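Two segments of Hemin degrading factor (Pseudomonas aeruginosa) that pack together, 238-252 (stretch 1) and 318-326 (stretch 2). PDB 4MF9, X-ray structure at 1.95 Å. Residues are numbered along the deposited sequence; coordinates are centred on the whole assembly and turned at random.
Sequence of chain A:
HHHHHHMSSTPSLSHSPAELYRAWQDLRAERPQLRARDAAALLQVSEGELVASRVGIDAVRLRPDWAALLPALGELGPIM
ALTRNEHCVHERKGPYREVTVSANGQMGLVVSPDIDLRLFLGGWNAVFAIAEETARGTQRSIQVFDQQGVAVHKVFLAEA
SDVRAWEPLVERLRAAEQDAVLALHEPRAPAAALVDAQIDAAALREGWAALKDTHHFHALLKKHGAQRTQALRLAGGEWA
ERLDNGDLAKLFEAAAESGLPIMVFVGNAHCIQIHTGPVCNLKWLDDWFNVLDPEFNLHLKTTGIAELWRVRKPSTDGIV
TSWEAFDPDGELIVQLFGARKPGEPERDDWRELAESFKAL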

# COMPACT_ATOMS: atom_id res chain seq x y z
N GLU A 238 13.22 -15.41 -20.18
CA GLU A 238 12.71 -14.38 -21.08
C GLU A 238 11.54 -13.59 -20.46
O GLU A 238 11.26 -12.46 -20.86
CB GLU A 238 12.32 -14.97 -22.44
CG GLU A 238 11.06 -15.82 -22.46
CD GLU A 238 11.30 -17.26 -22.03
OE1 GLU A 238 12.20 -17.50 -21.21
OE2 GLU A 238 10.57 -18.15 -22.52
N TRP A 239 10.87 -14.19 -19.47
CA TRP A 239 9.70 -13.55 -18.86
C TRP A 239 10.02 -12.99 -17.47
O TRP A 239 9.40 -12.02 -17.01
CB TRP A 239 8.52 -14.53 -18.74
CG TRP A 239 7.99 -15.06 -20.06
CD1 TRP A 239 7.90 -16.38 -20.44
CD2 TRP A 239 7.47 -14.30 -21.16
NE1 TRP A 239 7.36 -16.48 -21.71
CE2 TRP A 239 7.10 -15.22 -22.17
CE3 TRP A 239 7.30 -12.93 -21.39
CZ2 TRP A 239 6.55 -14.81 -23.40
CZ3 TRP A 239 6.75 -12.52 -22.62
CH2 TRP A 239 6.38 -13.46 -23.60
N ALA A 240 10.97 -13.62 -16.77
CA ALA A 240 11.28 -13.22 -15.40
C ALA A 240 12.65 -13.70 -14.98
O ALA A 240 12.97 -14.88 -15.14
CB ALA A 240 10.22 -13.74 -14.45
N GLU A 241 13.44 -12.80 -14.41
CA GLU A 241 14.77 -13.10 -13.93
C GLU A 241 15.00 -12.55 -12.55
O GLU A 241 14.74 -11.45 -12.34
CB GLU A 241 15.81 -12.45 -14.84
CG GLU A 241 15.70 -12.73 -16.31
CD GLU A 241 16.78 -12.00 -17.12
OE1 GLU A 241 17.71 -12.64 -17.53
OE2 GLU A 241 16.70 -10.84 -17.35
N ARG A 242 15.56 -13.33 -11.67
CA ARG A 242 15.94 -12.84 -10.33
C ARG A 242 17.13 -11.89 -10.37
O ARG A 242 18.03 -12.09 -11.10
CB ARG A 242 16.17 -13.98 -9.37
CG ARG A 242 15.80 -13.70 -7.93
CD ARG A 242 15.93 -14.99 -7.16
NE ARG A 242 15.71 -14.89 -5.76
CZ ARG A 242 16.66 -14.99 -4.85
NH1 ARG A 242 17.89 -15.14 -5.24
NH2 ARG A 242 16.41 -14.90 -3.57
N LEU A 243 17.07 -10.86 -9.55
CA LEU A 243 18.11 -9.84 -9.46
C LEU A 243 18.73 -9.78 -8.06
O LEU A 243 18.12 -10.20 -7.07
CB LEU A 243 17.53 -8.47 -9.79
CG LEU A 243 16.82 -8.34 -11.13
CD1 LEU A 243 16.15 -6.98 -11.24
CD2 LEU A 243 17.80 -8.56 -12.30
N ASP A 244 19.93 -9.25 -7.97
CA ASP A 244 20.55 -9.08 -6.68
C ASP A 244 19.66 -8.10 -5.89
O ASP A 244 19.33 -7.11 -6.36
CB ASP A 244 21.93 -8.49 -6.86
CG ASP A 244 22.64 -8.30 -5.55
OD1 ASP A 244 23.42 -9.16 -5.21
OD2 ASP A 244 22.40 -7.30 -4.92
N ASN A 245 19.30 -8.46 -4.69
CA ASN A 245 18.38 -7.65 -3.89
C ASN A 245 18.79 -6.19 -3.74
O ASN A 245 17.94 -5.32 -3.60
CB ASN A 245 18.20 -8.28 -2.51
CG ASN A 245 17.36 -9.53 -2.57
OD1 ASN A 245 16.59 -9.74 -3.51
ND2 ASN A 245 17.48 -10.37 -1.55
N GLY A 246 20.10 -5.93 -3.78
CA GLY A 246 20.59 -4.58 -3.59
C GLY A 246 20.42 -3.71 -4.82
O GLY A 246 20.65 -2.50 -4.77
N ASP A 247 20.09 -4.30 -5.96
CA ASP A 247 19.88 -3.55 -7.19
C ASP A 247 18.70 -2.56 -7.12
O ASP A 247 18.71 -1.59 -7.81
CB ASP A 247 19.77 -4.47 -8.43
CG ASP A 247 21.12 -5.02 -8.90
OD1 ASP A 247 22.12 -4.60 -8.34
OD2 ASP A 247 21.19 -5.84 -9.81
N LEU A 248 17.65 -2.88 -6.37
CA LEU A 248 16.47 -2.03 -6.36
C LEU A 248 16.79 -0.59 -5.96
O LEU A 248 16.34 0.35 -6.62
CB LEU A 248 15.39 -2.62 -5.45
CG LEU A 248 14.12 -1.78 -5.30
CD1 LEU A 248 13.40 -1.54 -6.61
CD2 LEU A 248 13.22 -2.44 -4.30
N ALA A 249 17.58 -0.40 -4.90
CA ALA A 249 17.99 0.94 -4.48
C ALA A 249 18.80 1.64 -5.56
O ALA A 249 18.68 2.86 -5.78
CB ALA A 249 18.79 0.86 -3.18
N LYS A 250 19.64 0.89 -6.23
CA LYS A 250 20.49 1.38 -7.28
C LYS A 250 19.72 1.88 -8.46
O LYS A 250 20.08 2.82 -9.01
CB LYS A 250 21.50 0.36 -7.68
CG LYS A 250 22.60 0.22 -6.67
CD LYS A 250 23.12 -1.15 -6.64
CE LYS A 250 24.42 -1.20 -5.89
NZ LYS A 250 25.29 -2.25 -6.40
N LEU A 251 18.62 1.20 -8.79
CA LEU A 251 17.72 1.63 -9.86
C LEU A 251 17.03 2.95 -9.53
O LEU A 251 16.90 3.82 -10.40
CB LEU A 251 16.69 0.53 -10.20
CG LEU A 251 15.80 0.85 -11.41
CD1 LEU A 251 15.46 -0.39 -12.19
CD2 LEU A 251 14.51 1.52 -10.94
N PHE A 252 16.58 3.10 -8.28
CA PHE A 252 16.05 4.38 -7.82
C PHE A 252 17.10 5.47 -8.01
O PHE A 252 16.80 6.53 -8.58
CB PHE A 252 15.67 4.30 -6.33
CG PHE A 252 14.26 3.80 -6.08
CD1 PHE A 252 13.16 4.57 -6.40
CD2 PHE A 252 14.06 2.56 -5.46
CE1 PHE A 252 11.86 4.11 -6.15
CE2 PHE A 252 12.77 2.09 -5.21
CZ PHE A 252 11.67 2.87 -5.55
N GLY A 318 1.73 -3.90 -25.84
CA GLY A 318 3.07 -4.45 -25.98
C GLY A 318 3.70 -4.90 -24.67
O GLY A 318 3.04 -4.95 -23.64
N ILE A 319 4.96 -5.27 -24.69
CA ILE A 319 5.61 -5.71 -23.49
C ILE A 319 5.70 -4.66 -22.37
O ILE A 319 6.07 -3.59 -22.60
CB ILE A 319 6.99 -6.22 -23.83
CG1 ILE A 319 6.84 -7.32 -24.90
CG2 ILE A 319 7.75 -6.62 -22.60
CD1 ILE A 319 6.89 -8.72 -24.42
N VAL A 320 5.39 -5.08 -21.16
CA VAL A 320 5.53 -4.21 -19.99
C VAL A 320 6.57 -4.80 -19.05
O VAL A 320 6.45 -5.93 -18.61
CB VAL A 320 4.20 -4.04 -19.21
CG1 VAL A 320 4.45 -3.21 -17.91
CG2 VAL A 320 3.16 -3.36 -20.07
N THR A 321 7.59 -4.00 -18.74
CA THR A 321 8.65 -4.45 -17.86
C THR A 321 8.49 -3.82 -16.47
O THR A 321 8.21 -2.63 -16.35
CB THR A 321 10.02 -4.04 -18.41
OG1 THR A 321 10.09 -4.43 -19.80
CG2 THR A 321 11.13 -4.73 -17.64
N SER A 322 8.67 -4.63 -15.43
CA SER A 322 8.55 -4.16 -14.06
C SER A 322 9.61 -4.84 -13.22
O SER A 322 10.16 -5.86 -13.63
CB SER A 322 7.17 -4.51 -13.50
OG SER A 322 6.98 -5.91 -13.49
N TRP A 323 9.90 -4.26 -12.05
CA TRP A 323 10.69 -4.93 -11.02
C TRP A 323 9.75 -5.18 -9.84
O TRP A 323 8.97 -4.30 -9.48
CB TRP A 323 11.85 -4.05 -10.55
CG TRP A 323 13.02 -4.03 -11.50
CD1 TRP A 323 13.00 -4.27 -12.85
CD2 TRP A 323 14.38 -3.79 -11.15
NE1 TRP A 323 14.28 -4.16 -13.36
CE2 TRP A 323 15.14 -3.87 -12.34
CE3 TRP A 323 15.04 -3.48 -9.95
CZ2 TRP A 323 16.52 -3.67 -12.36
CZ3 TRP A 323 16.41 -3.29 -9.98
CH2 TRP A 323 17.13 -3.38 -11.17
N GLU A 324 9.82 -6.38 -9.28
CA GLU A 324 8.92 -6.79 -8.20
C GLU A 324 9.74 -7.36 -7.04
O GLU A 324 10.51 -8.31 -7.21
CB GLU A 324 7.87 -7.78 -8.75
CG GLU A 324 7.16 -7.20 -9.98
CD GLU A 324 6.01 -8.03 -10.52
OE1 GLU A 324 5.69 -9.09 -9.94
OE2 GLU A 324 5.43 -7.60 -11.54
N ALA A 325 9.59 -6.74 -5.87
CA ALA A 325 10.32 -7.16 -4.68
C ALA A 325 9.36 -7.88 -3.74
O ALA A 325 8.23 -7.43 -3.50
CB ALA A 325 10.92 -5.96 -4.00
N PHE A 326 9.78 -9.00 -3.20
CA PHE A 326 9.01 -9.82 -2.32
C PHE A 326 9.69 -10.05 -0.97
O PHE A 326 10.88 -10.11 -0.89
CB PHE A 326 8.76 -11.16 -2.93
CG PHE A 326 8.10 -11.10 -4.28
CD1 PHE A 326 8.83 -10.91 -5.42
CD2 PHE A 326 6.74 -11.21 -4.39
CE1 PHE A 326 8.23 -10.89 -6.65
CE2 PHE A 326 6.12 -11.15 -5.61
CZ PHE A 326 6.87 -10.97 -6.74

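The contact between these segments is largely apolar, with no hydrogen bond crossing it, and it is organised around one side chain, the indole of Trp 323. This residue points from its strand toward stretch 1 and has 138 Å² covered there, the largest share of any residue in the contact.

The most distinctive interactions are two CH-pi contacts on opposite faces of the indole. Leu 243 CD1 lies 3.4 Å from the centroid of the Trp 323 six-membered ring, 11° off the ring normal; Leu 251 CD1 lies 3.4 Å from the same centroid, 9° off the normal on the other side. Each methyl thus sits almost directly above the pi cloud, and the ring is clamped between them. Leucine suits both places, because its branched end can offer a methyl group to a flat aromatic surface. The flat indole offers a pi face to each methyl, and its polar NE1 is hydrogen-bonded elsewhere in the structure.

The ring edge meets the backbone at Asp 247 and Leu 248. Trp 323 CZ3 is 3.6 Å from Asp 247 O and 3.8 Å from Leu 248 CA, both near the ring plane. Asp 247 O accepts a backbone hydrogen bond from Leu 251 N (3.0 Å), so this carbonyl already has a backbone partner.

Looser apolar packing completes the contact. Leu 248 reaches two strand residues: its CD1 is 4.2 Å from Trp 323 CE3, and its CD2 is 4.2 Å from Ala 325 CB. The small alanine, two residues along the strand, also points toward stretch 1 and gives Leu 248 CD2 a small apolar surface to pack on. Farther off, Trp 239 CZ3 lies 4.2 Å from Ile 319 CD1, which approaches the edge of that second indole rather than its face.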